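Local coordinates for protein MAU2 chromatid cohesion factor homolog (Saccharomyces cerevisiae, PDB 4XDN) that forms a complex with Scc2 that is required for loading cohesin onto chromosomes, and so serves sister chromatid cohesion, at residues F89-E93 and R131-L135; L536-Y540 and L571-E577. All blocks are in the same frame, centred on the assembly; numbering follows the deposited sequence.

Contact 1. Residues F89-E93 and R131-L135; sequences FEMVE and RCEFL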
ATOM      1  N   PHE A  89      18.084  -3.347  27.797  1.00 26.98           N
ATOM      2  CA  PHE A  89      17.581  -2.787  26.546  1.00 26.59           C
ATOM      3  C   PHE A  89      18.305  -3.374  25.333  1.00 27.21           C
ATOM      4  O   PHE A  89      17.663  -3.773  24.361  1.00 25.30           O
ATOM      5  CB  PHE A  89      17.718  -1.260  26.547  1.00 26.87           C
ATOM      6  CG  PHE A  89      16.776  -0.553  27.496  1.00 31.46           C
ATOM      7  CD1 PHE A  89      15.577  -1.132  27.888  1.00 32.48           C
ATOM      8  CD2 PHE A  89      17.094   0.704  27.988  1.00 32.33           C
ATOM      9  CE1 PHE A  89      14.720  -0.474  28.755  1.00 31.24           C
ATOM     10  CE2 PHE A  89      16.240   1.363  28.855  1.00 33.09           C
ATOM     11  CZ  PHE A  89      15.053   0.773  29.237  1.00 33.08           C
ATOM     12  N   GLU A  90      19.634  -3.431  25.388  1.00 27.93           N
ATOM     13  CA  GLU A  90      20.413  -3.990  24.287  1.00 27.26           C
ATOM     14  C   GLU A  90      20.079  -5.461  24.084  1.00 27.72           C
ATOM     15  O   GLU A  90      19.903  -5.918  22.953  1.00 27.85           O
ATOM     16  CB  GLU A  90      21.910  -3.828  24.541  1.00 26.98           C
ATOM     17  CG  GLU A  90      22.413  -2.406  24.414  1.00 30.07           C
ATOM     18  CD  GLU A  90      23.901  -2.299  24.667  1.00 31.57           C
ATOM     19  OE1 GLU A  90      24.681  -2.906  23.905  1.00 33.07           O
ATOM     20  OE2 GLU A  90      24.292  -1.613  25.633  1.00 33.28           O
ATOM     21  N   MET A  91      19.992  -6.197  25.187  1.00 25.03           N
ATOM     22  CA  MET A  91      19.647  -7.611  25.134  1.00 25.80           C
ATOM     23  C   MET A  91      18.254  -7.832  24.557  1.00 27.42           C
ATOM     24  O   MET A  91      18.075  -8.626  23.635  1.00 27.71           O
ATOM     25  CB  MET A  91      19.725  -8.228  26.528  1.00 27.80           C
ATOM     26  CG  MET A  91      19.136  -9.627  26.607  1.00 29.09           C
ATOM     27  SD  MET A  91      19.220 -10.350  28.248  1.00 45.64           S
ATOM     28  CE  MET A  91      18.096 -11.717  28.002  1.00 92.01           C
ATOM     29  N   VAL A  92      17.269  -7.140  25.123  1.00 28.15           N
ATOM     30  CA  VAL A  92      15.878  -7.300  24.718  1.00 27.76           C
ATOM     31  C   VAL A  92      15.693  -6.877  23.267  1.00 26.87           C
ATOM     32  O   VAL A  92      14.859  -7.431  22.554  1.00 29.10           O
ATOM     33  CB  VAL A  92      14.933  -6.487  25.634  1.00 29.34           C
ATOM     34  CG1 VAL A  92      13.555  -6.316  25.001  1.00 33.57           C
ATOM     35  CG2 VAL A  92      14.809  -7.163  26.985  1.00 28.37           C
ATOM     36  N   GLU A  93      16.473  -5.891  22.837  1.00 27.60           N
ATOM     37  CA  GLU A  93      16.454  -5.447  21.449  1.00 30.89           C
ATOM     38  C   GLU A  93      16.714  -6.634  20.522  1.00 27.64           C
ATOM     39  O   GLU A  93      16.113  -6.745  19.453  1.00 24.20           O
ATOM     40  CB  GLU A  93      17.499  -4.353  21.223  1.00 35.77           C
ATOM     41  CG  GLU A  93      17.429  -3.678  19.863  1.00 41.42           C
ATOM     42  CD  GLU A  93      16.360  -2.605  19.789  1.00 47.64           C
ATOM     43  OE1 GLU A  93      16.319  -1.891  18.766  1.00 49.82           O
ATOM     44  OE2 GLU A  93      15.564  -2.468  20.746  1.00 49.32           O
ATOM     45  N   ARG A 131      11.062   4.238  28.162  1.00 29.23           N
ATOM     46  CA  ARG A 131      11.524   3.315  27.138  1.00 30.32           C
ATOM     47  C   ARG A 131      10.995   1.915  27.433  1.00 28.29           C
ATOM     48  O   ARG A 131      10.669   1.164  26.512  1.00 27.48           O
ATOM     49  CB  ARG A 131      13.050   3.303  27.040  1.00 33.34           C
ATOM     50  CG  ARG A 131      13.546   2.540  25.821  1.00 37.50           C
ATOM     51  CD  ARG A 131      14.982   2.869  25.454  1.00 42.84           C
ATOM     52  NE  ARG A 131      15.250   2.499  24.066  1.00 42.20           N
ATOM     53  CZ  ARG A 131      15.420   1.248  23.645  1.00 45.94           C
ATOM     54  NH1 ARG A 131      15.358   0.239  24.505  1.00 48.62           N
ATOM     55  NH2 ARG A 131      15.651   1.004  22.361  1.00 48.19           N
ATOM     56  N   CYS A 132      10.908   1.570  28.715  1.00 26.08           N
ATOM     57  CA  CYS A 132      10.290   0.311  29.119  1.00 28.51           C
ATOM     58  C   CYS A 132       8.855   0.254  28.605  1.00 29.55           C
ATOM     59  O   CYS A 132       8.413  -0.771  28.092  1.00 28.14           O
ATOM     60  CB  CYS A 132      10.309   0.142  30.644  1.00 33.21           C
ATOM     61  SG  CYS A 132      11.925  -0.248  31.370  1.00 30.46           S
ATOM     62  N   GLU A 133       8.137   1.366  28.732  1.00 28.63           N
ATOM     63  CA  GLU A 133       6.746   1.435  28.296  1.00 29.03           C
ATOM     64  C   GLU A 133       6.643   1.361  26.775  1.00 27.30           C
ATOM     65  O   GLU A 133       5.713   0.764  26.236  1.00 28.51           O
ATOM     66  CB  GLU A 133       6.088   2.722  28.801  1.00 29.81           C
ATOM     67  CG  GLU A 133       5.923   2.798  30.318  1.00 31.82           C
ATOM     68  CD  GLU A 133       4.979   1.743  30.871  1.00 33.26           C
ATOM     69  OE1 GLU A 133       4.112   1.253  30.121  1.00 33.49           O
ATOM     70  OE2 GLU A 133       5.106   1.404  32.064  1.00 36.92           O
ATOM     71  N   PHE A 134       7.602   1.969  26.088  1.00 26.33           N
ATOM     72  CA  PHE A 134       7.621   1.948  24.634  1.00 28.47           C
ATOM     73  C   PHE A 134       7.846   0.524  24.132  1.00 28.50           C
ATOM     74  O   PHE A 134       7.172   0.068  23.215  1.00 29.77           O
ATOM     75  CB  PHE A 134       8.705   2.883  24.098  1.00 29.06           C
ATOM     76  CG  PHE A 134       8.541   3.226  22.646  1.00 29.42           C
ATOM     77  CD1 PHE A 134       7.670   4.231  22.254  1.00 28.24           C
ATOM     78  CD2 PHE A 134       9.257   2.548  21.673  1.00 31.36           C
ATOM     79  CE1 PHE A 134       7.515   4.551  20.919  1.00 30.04           C
ATOM     80  CE2 PHE A 134       9.105   2.863  20.333  1.00 31.24           C
ATOM     81  CZ  PHE A 134       8.233   3.866  19.956  1.00 30.95           C
ATOM     82  N   LEU A 135       8.787  -0.182  24.746  1.00 26.28           N
ATOM     83  CA  LEU A 135       9.024  -1.574  24.399  1.00 28.63           C
ATOM     84  C   LEU A 135       7.790  -2.422  24.695  1.00 27.71           C
ATOM     85  O   LEU A 135       7.424  -3.291  23.909  1.00 29.43           O
ATOM     86  CB  LEU A 135      10.233  -2.123  25.161  1.00 30.75           C
ATOM     87  CG  LEU A 135      11.593  -1.537  24.776  1.00 32.00           C
ATOM     88  CD1 LEU A 135      12.673  -2.016  25.738  1.00 33.15           C
ATOM     89  CD2 LEU A 135      11.950  -1.900  23.352  1.00 33.68           C
TER
HETATM   90  O   HOH W   1      15.492  -2.311  23.333  1.00 44.29           O
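F89 and R131 lie alongside each other, pointing opposite ways, between helices 81-98 and 126-144, two nearly parallel helices (9° between their segments) of a TPR-like alpha-solenoid; the intervening helix 102-119 packs against both, through I109 touching V92 and L135. The aliphatic part of R131 runs over one face of the F89 ring: its CD sits 4.1 Å from the ring centroid, offset toward the rim, in a CH-pi contact. CG of R131 lies anti to its backbone N (chi1 -170°) and the chain stays extended to NE, which carries the guanidinium across the ring to the CB side, with NH1 3.4 Å from F89 CG. The cation-pi contact is therefore off-centre, the two planes being 57° apart. C132 SG meets the same ring at its edge, 3.8 Å from F89 CE1, while L135 CD1 comes obliquely to F89 CD1 at 3.7 Å. E93, bent at chi2, brings OE2 to the edge of the guanidinium, but the salt bridge to R131 NH2 is long, 3.8 Å. Stronger polar partners lie on the chain of another protein, probably Scc2: a basic side chain for E93 OE1 and a backbone group for R131 NE. A water joins the two helices, accepting from R131 NH1 and donating to both F89 O (2.8 Å) and E93 OE2 (2.6 Å).

Contact 2. Residues L536-Y540 and L571-E577; sequences LREFY and LGGRMLE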
ATOM      1  N   LEU A 536     -24.040  13.564 -16.042  1.00 45.59           N
ATOM      2  CA  LEU A 536     -23.523  13.356 -17.387  1.00 44.71           C
ATOM      3  C   LEU A 536     -23.125  14.680 -18.024  1.00 43.56           C
ATOM      4  O   LEU A 536     -22.056  14.795 -18.622  1.00 41.10           O
ATOM      5  CB  LEU A 536     -24.568  12.648 -18.256  1.00 46.15           C
ATOM      6  CG  LEU A 536     -24.257  12.530 -19.749  1.00 45.08           C
ATOM      7  CD1 LEU A 536     -23.024  11.669 -19.980  1.00 41.75           C
ATOM      8  CD2 LEU A 536     -25.458  11.971 -20.493  1.00 45.47           C
ATOM      9  N   ARG A 537     -23.992  15.677 -17.885  1.00 44.50           N
ATOM     10  CA  ARG A 537     -23.768  16.982 -18.490  1.00 47.47           C
ATOM     11  C   ARG A 537     -22.455  17.588 -18.010  1.00 47.90           C
ATOM     12  O   ARG A 537     -21.744  18.240 -18.773  1.00 47.51           O
ATOM     13  CB  ARG A 537     -24.932  17.921 -18.168  1.00 52.91           C
ATOM     14  CG  ARG A 537     -25.107  19.050 -19.168  1.00 57.44           C
ATOM     15  CD  ARG A 537     -26.292  19.929 -18.807  1.00 62.66           C
ATOM     16  NE  ARG A 537     -27.532  19.163 -18.684  1.00 65.07           N
ATOM     17  CZ  ARG A 537     -28.353  18.879 -19.692  1.00 66.93           C
ATOM     18  NH1 ARG A 537     -28.081  19.294 -20.925  1.00 66.26           N
ATOM     19  NH2 ARG A 537     -29.454  18.177 -19.466  1.00 69.10           N
ATOM     20  N   GLU A 538     -22.133  17.359 -16.740  1.00 48.98           N
ATOM     21  CA  GLU A 538     -20.898  17.866 -16.161  1.00 50.97           C
ATOM     22  C   GLU A 538     -19.677  17.171 -16.758  1.00 49.71           C
ATOM     23  O   GLU A 538     -18.706  17.828 -17.133  1.00 51.90           O
ATOM     24  CB  GLU A 538     -20.915  17.689 -14.640  1.00 51.87           C
ATOM     25  CG  GLU A 538     -21.961  18.539 -13.936  1.00 54.47           C
ATOM     26  CD  GLU A 538     -21.999  18.309 -12.436  1.00 56.73           C
ATOM     27  OE1 GLU A 538     -22.006  17.134 -12.009  1.00 55.32           O
ATOM     28  OE2 GLU A 538     -22.022  19.303 -11.681  1.00 60.31           O
ATOM     29  N   PHE A 539     -19.729  15.846 -16.848  1.00 47.50           N
ATOM     30  CA  PHE A 539     -18.613  15.076 -17.387  1.00 45.55           C
ATOM     31  C   PHE A 539     -18.450  15.281 -18.887  1.00 44.59           C
ATOM     32  O   PHE A 539     -17.331  15.356 -19.392  1.00 42.94           O
ATOM     33  CB  PHE A 539     -18.791  13.584 -17.091  1.00 43.73           C
ATOM     34  CG  PHE A 539     -18.494  13.209 -15.668  1.00 42.51           C
ATOM     35  CD1 PHE A 539     -17.199  13.275 -15.180  1.00 41.58           C
ATOM     36  CD2 PHE A 539     -19.505  12.791 -14.820  1.00 43.93           C
ATOM     37  CE1 PHE A 539     -16.919  12.935 -13.870  1.00 41.55           C
ATOM     38  CE2 PHE A 539     -19.230  12.447 -13.508  1.00 43.15           C
ATOM     39  CZ  PHE A 539     -17.936  12.519 -13.034  1.00 42.16           C
ATOM     40  N   TYR A 540     -19.568  15.374 -19.599  1.00 45.38           N
ATOM     41  CA  TYR A 540     -19.527  15.487 -21.051  1.00 46.28           C
ATOM     42  C   TYR A 540     -19.049  16.864 -21.507  1.00 47.97           C
ATOM     43  O   TYR A 540     -18.259  16.970 -22.445  1.00 47.51           O
ATOM     44  CB  TYR A 540     -20.903  15.199 -21.650  1.00 47.77           C
ATOM     45  CG  TYR A 540     -20.951  15.441 -23.136  1.00 48.43           C
ATOM     46  CD1 TYR A 540     -20.228  14.641 -24.008  1.00 47.47           C
ATOM     47  CD2 TYR A 540     -21.710  16.474 -23.669  1.00 49.60           C
ATOM     48  CE1 TYR A 540     -20.262  14.857 -25.368  1.00 46.57           C
ATOM     49  CE2 TYR A 540     -21.751  16.699 -25.028  1.00 50.13           C
ATOM     50  CZ  TYR A 540     -21.024  15.887 -25.873  1.00 47.57           C
ATOM     51  OH  TYR A 540     -21.057  16.100 -27.228  1.00 45.58           O
ATOM     52  N   LEU A 571     -22.577   8.773 -25.213  1.00 36.12           N
ATOM     53  CA  LEU A 571     -23.749   9.014 -24.384  1.00 38.61           C
ATOM     54  C   LEU A 571     -24.161  10.481 -24.453  1.00 41.54           C
ATOM     55  O   LEU A 571     -25.339  10.800 -24.623  1.00 42.92           O
ATOM     56  CB  LEU A 571     -23.460   8.596 -22.941  1.00 40.98           C
ATOM     57  CG  LEU A 571     -24.599   8.632 -21.925  1.00 43.93           C
ATOM     58  CD1 LEU A 571     -25.805   7.853 -22.409  1.00 43.86           C
ATOM     59  CD2 LEU A 571     -24.103   8.069 -20.601  1.00 46.61           C
ATOM     60  N   GLY A 572     -23.181  11.371 -24.332  1.00 41.30           N
ATOM     61  CA  GLY A 572     -23.433  12.796 -24.432  1.00 41.28           C
ATOM     62  C   GLY A 572     -23.953  13.182 -25.803  1.00 41.04           C
ATOM     63  O   GLY A 572     -24.882  13.979 -25.923  1.00 42.24           O
ATOM     64  N   GLY A 573     -23.352  12.612 -26.842  1.00 39.15           N
ATOM     65  CA  GLY A 573     -23.758  12.896 -28.207  1.00 38.67           C
ATOM     66  C   GLY A 573     -25.181  12.454 -28.490  1.00 40.35           C
ATOM     67  O   GLY A 573     -25.908  13.106 -29.238  1.00 43.63           O
ATOM     68  N   ARG A 574     -25.580  11.342 -27.883  1.00 37.86           N
ATOM     69  CA  ARG A 574     -26.913  10.787 -28.087  1.00 39.89           C
ATOM     70  C   ARG A 574     -27.983  11.531 -27.293  1.00 41.87           C
ATOM     71  O   ARG A 574     -29.097  11.735 -27.783  1.00 43.78           O
ATOM     72  CB  ARG A 574     -26.928   9.308 -27.700  1.00 42.33           C
ATOM     73  CG  ARG A 574     -26.479   8.357 -28.803  1.00 46.79           C
ATOM     74  CD  ARG A 574     -27.654   7.829 -29.620  1.00 50.38           C
ATOM     75  NE  ARG A 574     -27.470   6.426 -29.984  1.00 53.80           N
ATOM     76  CZ  ARG A 574     -28.378   5.688 -30.615  1.00 56.55           C
ATOM     77  NH1 ARG A 574     -29.545   6.215 -30.959  1.00 56.64           N
ATOM     78  NH2 ARG A 574     -28.119   4.419 -30.900  1.00 57.38           N
ATOM     79  N   MET A 575     -27.642  11.936 -26.072  1.00 40.68           N
ATOM     80  CA  MET A 575     -28.623  12.499 -25.144  1.00 43.71           C
ATOM     81  C   MET A 575     -28.638  14.025 -25.090  1.00 44.98           C
ATOM     82  O   MET A 575     -29.686  14.625 -24.856  1.00 48.06           O
ATOM     83  CB  MET A 575     -28.370  11.967 -23.733  1.00 43.88           C
ATOM     84  CG  MET A 575     -28.511  10.459 -23.595  1.00 42.58           C
ATOM     85  SD  MET A 575     -28.528   9.926 -21.870  1.00 55.87           S
ATOM     86  CE  MET A 575     -30.118  10.550 -21.336  1.00 44.24           C
ATOM     87  N   LEU A 576     -27.483  14.653 -25.298  1.00 45.06           N
ATOM     88  CA  LEU A 576     -27.332  16.081 -25.020  1.00 48.67           C
ATOM     89  C   LEU A 576     -27.178  16.961 -26.263  1.00 49.67           C
ATOM     90  O   LEU A 576     -27.480  18.152 -26.210  1.00 53.10           O
ATOM     91  CB  LEU A 576     -26.130  16.294 -24.095  1.00 47.71           C
ATOM     92  CG  LEU A 576     -26.152  15.470 -22.804  1.00 47.80           C
ATOM     93  CD1 LEU A 576     -24.902  15.729 -21.978  1.00 47.52           C
ATOM     94  CD2 LEU A 576     -27.406  15.770 -21.985  1.00 50.58           C
ATOM     95  N   GLU A 577     -26.714  16.387 -27.368  1.00 47.41           N
ATOM     96  CA  GLU A 577     -26.497  17.160 -28.588  1.00 47.99           C
ATOM     97  C   GLU A 577     -27.737  17.167 -29.485  1.00 50.69           C
ATOM     98  O   GLU A 577     -28.377  16.133 -29.671  1.00 50.71           O
ATOM     99  CB  GLU A 577     -25.297  16.606 -29.357  1.00 45.42           C
ATOM    100  CG  GLU A 577     -23.980  16.664 -28.582  1.00 46.14           C
ATOM    101  CD  GLU A 577     -23.456  18.080 -28.401  1.00 47.42           C
ATOM    102  OE1 GLU A 577     -24.099  19.031 -28.890  1.00 50.08           O
ATOM    103  OE2 GLU A 577     -22.388  18.236 -27.771  1.00 44.31           O
TER
HETATM  104  O   HOH W   2     -29.029  19.486 -23.965  1.00 53.64           O
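A helix crossing within the alpha-solenoid, with a glycine where the backbones come nearest, joins helix 526-543 to the C-terminal end of helix 562-575 and the turn after it; the short segments cross at -121°. The two backbones come nearest at Y540 and G572, with 5.8 Å between the CA atoms of the two residues. Having no side chain, G572 lets the tyrosine ring lie flat on its backbone: its CA stands over the centre of one ring face, 3.8 Å from the centroid, in a CH-pi contact. A CB at this position would run into Y540 CD1. The ring's long axis points past the helix end to E577, since CG of Y540 is anti to the backbone N (chi1 174°). There Y540 OH donates a short hydrogen bond of 2.6 Å to E577 OE2, which uses its anti lone pair; the carboxylate, brought in by a bend at chi2, reaches the ring edge with its plane turned 73° from that of the ring. I586 of helix 580-593 touches both side chains. A leucine in place of Y540 would probably leave the E577 carboxylate without this donor and the G572 backbone without its flat cover. L576 lies alongside Y540, running the opposite way, with its CD1 3.7 Å from CD2 of the ring. One turn earlier on the first helix, L536 CD2 touches both L571 CG (3.7 Å) and M575 SD (3.9 Å). At the solvent-facing margin, the guanidinium of R537 covers L576 CD2 with one face, and its NH1 donates to a water, 3.2 Å away, that in turn donates to L576 O.

Overall arrangement
Contact 1 lies toward the N-terminal end of the elongated helical chain and contact 2 toward the C-terminal end, on opposite sides of its centre; their centres are 63 Å apart and their nearest atoms about 43 Å, so they do not touch. Both segments of contact 1 come before either segment of contact 2 in the sequence. Both contacts tie helices of one alpha-solenoid, but differently: nearly parallel helices with a third packed on both in 89-93 with 131-135, a steep crossing in 536-540 with 571-577. Contact 1 also borders a chain of another protein, probably Scc2, whereas no other protein chain of the assembly touches the two segments of contact 2.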